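Local atomic coordinates of acyl-CoA synthetase (AMP-forming)/AMP-acid ligase II-like protein (Dyadobacter fermentans, PDB entry 4GS5), a protein that probably activates carboxylic acids with ATP as an acyl-adenylate-forming ligase, possibly a medium-chain fatty acid-CoA ligase. Residues A[5-10]-A[105-110]. Sequence-based numbering, arbitrary orientation.
Sequences IWTTGK and ELTVTE
Four backbone hydrogen bonds zip strand 5-8 antiparallel to strand 105-109, in two hydrogen-bonded pairs, W6 with V108 and T8 with L106, flanking the non-hydrogen-bonded pair T7 with T107. All four are 2.9 Å long and fairly straight, but they split by direction. W6 N and T8 N reach V108 O and L106 O within the carbonyl planes, the bond from T8 N to L106 O being bent little (172° at the hydrogen). V108 N and L106 N instead approach W6 O and T8 O from 28-29° out of the carbonyl planes. L106 O also receives a CA-H...O contact from T7 CA at 3.5 Å.

W6, T8, L106 and V108 share one face. T8 and L106 lie side by side, T8 CG2 resting 3.9 Å from L106 CB, while V108 CG2 meets W6 CE3 obliquely at 4.3 Å. T8 CB sits 3.7 Å above the indole plane of W6, toward its rim. On the other face the I5 and T109 side chains cross obliquely, I5 CG2 lying 4.0 Å from T109 OG1. E105, whose CB points away from strand 5-8, still brings OE1 to 4.0 Å from T7 CG2 through its extended chain.

W6, T8 and V108 pack largely against helix 22-36, L106 against strand 80-83. Strand 105-109 also pairs with 80-83, so 5-8 adds an antiparallel edge to the parallel strands of the AMP-binding domain. Backbone bonding thus sets the register, while Q16 satisfies T8 OG1 (anti to its backbone N, chi1 -167°) through OE1 and T7 O through NE2, both by hydrogen bonds.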
loop_
_atom_site.group_PDB
_atom_site.type_symbol
_atom_site.label_atom_id
_atom_site.label_comp_id
_atom_site.label_asym_id
_atom_site.label_seq_id
_atom_site.Cartn_x
_atom_site.Cartn_y
_atom_site.Cartn_z
ATOM N N ILE A 5 21.502 -11.207 18.028
ATOM C CA ILE A 5 21.628 -9.874 17.443
ATOM C C ILE A 5 23.065 -9.554 17.043
ATOM O O ILE A 5 24.014 -9.924 17.734
ATOM C CB ILE A 5 21.109 -8.762 18.382
ATOM C CG1 ILE A 5 21.948 -8.681 19.654
ATOM C CG2 ILE A 5 19.657 -8.988 18.736
ATOM C CD1 ILE A 5 21.443 -7.624 20.624
ATOM N N TRP A 6 23.220 -8.877 15.913
ATOM C CA TRP A 6 24.527 -8.396 15.478
ATOM C C TRP A 6 24.513 -6.867 15.412
ATOM O O TRP A 6 23.669 -6.272 14.735
ATOM C CB TRP A 6 24.887 -9.007 14.120
ATOM C CG TRP A 6 26.225 -8.597 13.578
ATOM C CD1 TRP A 6 27.450 -8.820 14.150
ATOM C CD2 TRP A 6 26.478 -7.913 12.341
ATOM N NE1 TRP A 6 28.444 -8.300 13.352
ATOM C CE2 TRP A 6 27.878 -7.746 12.238
ATOM C CE3 TRP A 6 25.657 -7.421 11.319
ATOM C CZ2 TRP A 6 28.470 -7.103 11.146
ATOM C CZ3 TRP A 6 26.250 -6.783 10.240
ATOM C CH2 TRP A 6 27.640 -6.630 10.161
ATOM N N THR A 7 25.430 -6.229 16.131
ATOM C CA THR A 7 25.466 -4.768 16.185
ATOM C C THR A 7 26.500 -4.205 15.217
ATOM O O THR A 7 27.647 -4.641 15.196
ATOM C CB THR A 7 25.753 -4.256 17.611
ATOM O OG1 THR A 7 24.729 -4.719 18.501
ATOM C CG2 THR A 7 25.784 -2.725 17.638
ATOM N N THR A 8 26.093 -3.233 14.412
ATOM C CA THR A 8 26.975 -2.707 13.380
ATOM C C THR A 8 26.753 -1.227 13.084
ATOM O O THR A 8 25.904 -0.563 13.696
ATOM C CB THR A 8 26.886 -3.550 12.064
ATOM O OG1 THR A 8 27.972 -3.206 11.196
ATOM C CG2 THR A 8 25.557 -3.318 11.338
ATOM N N GLY A 9 27.523 -0.715 12.135
ATOM C CA GLY A 9 27.530 0.701 11.824
ATOM C C GLY A 9 28.560 0.984 10.751
ATOM O O GLY A 9 29.337 0.092 10.376
ATOM N N LYS A 10 28.558 2.217 10.251
ATOM C CA LYS A 10 29.493 2.630 9.213
ATOM C C LYS A 10 30.926 2.404 9.665
ATOM O O LYS A 10 31.685 1.660 9.031
ATOM C CB LYS A 10 29.288 4.102 8.872
ATOM C CG LYS A 10 29.976 4.578 7.605
ATOM C CD LYS A 10 29.668 6.055 7.347
ATOM C CE LYS A 10 30.294 6.548 6.049
ATOM N NZ LYS A 10 31.774 6.325 6.012
ATOM N N GLU A 105 23.358 3.798 14.531
ATOM C CA GLU A 105 23.765 2.539 15.129
ATOM C C GLU A 105 22.723 1.494 14.727
ATOM O O GLU A 105 21.540 1.657 15.019
ATOM C CB GLU A 105 23.797 2.668 16.647
ATOM C CG GLU A 105 24.211 1.397 17.367
ATOM C CD GLU A 105 24.028 1.494 18.872
ATOM O OE1 GLU A 105 24.319 0.497 19.568
ATOM O OE2 GLU A 105 23.600 2.563 19.361
ATOM N N LEU A 106 23.150 0.431 14.052
ATOM C CA LEU A 106 22.215 -0.600 13.609
ATOM C C LEU A 106 22.252 -1.816 14.523
ATOM O O LEU A 106 23.322 -2.392 14.772
ATOM C CB LEU A 106 22.501 -1.028 12.163
ATOM C CG LEU A 106 22.463 0.067 11.102
ATOM C CD1 LEU A 106 23.001 -0.436 9.781
ATOM C CD2 LEU A 106 21.038 0.570 10.938
ATOM N N THR A 107 21.085 -2.202 15.026
ATOM C CA THR A 107 20.941 -3.462 15.741
ATOM C C THR A 107 20.182 -4.446 14.861
ATOM O O THR A 107 18.982 -4.308 14.643
ATOM C CB THR A 107 20.185 -3.287 17.063
ATOM O OG1 THR A 107 20.936 -2.439 17.930
ATOM C CG2 THR A 107 19.957 -4.640 17.741
ATOM N N VAL A 108 20.889 -5.436 14.338
ATOM C CA VAL A 108 20.286 -6.339 13.388
ATOM C C VAL A 108 19.848 -7.604 14.101
ATOM O O VAL A 108 20.654 -8.253 14.769
ATOM C CB VAL A 108 21.267 -6.705 12.260
ATOM C CG1 VAL A 108 20.563 -7.550 11.204
ATOM C CG2 VAL A 108 21.856 -5.439 11.643
ATOM N N THR A 109 18.573 -7.951 13.958
ATOM C CA THR A 109 18.048 -9.170 14.561
ATOM C C THR A 109 17.473 -10.086 13.483
ATOM O O THR A 109 17.179 -9.632 12.378
ATOM C CB THR A 109 16.954 -8.862 15.594
ATOM O OG1 THR A 109 16.631 -10.059 16.312
ATOM C CG2 THR A 109 15.714 -8.373 14.902
ATOM N N GLU A 110 17.323 -11.369 13.802
ATOM C CA GLU A 110 16.733 -12.310 12.861
ATOM C C GLU A 110 15.266 -11.971 12.714
ATOM O O GLU A 110 14.580 -11.710 13.704
ATOM C CB GLU A 110 16.926 -13.765 13.317
ATOM C CG GLU A 110 18.368 -14.088 13.667
ATOM C CD GLU A 110 18.684 -15.583 13.707
ATOM O OE1 GLU A 110 17.754 -16.410 13.851
ATOM O OE2 GLU A 110 19.881 -15.927 13.593
#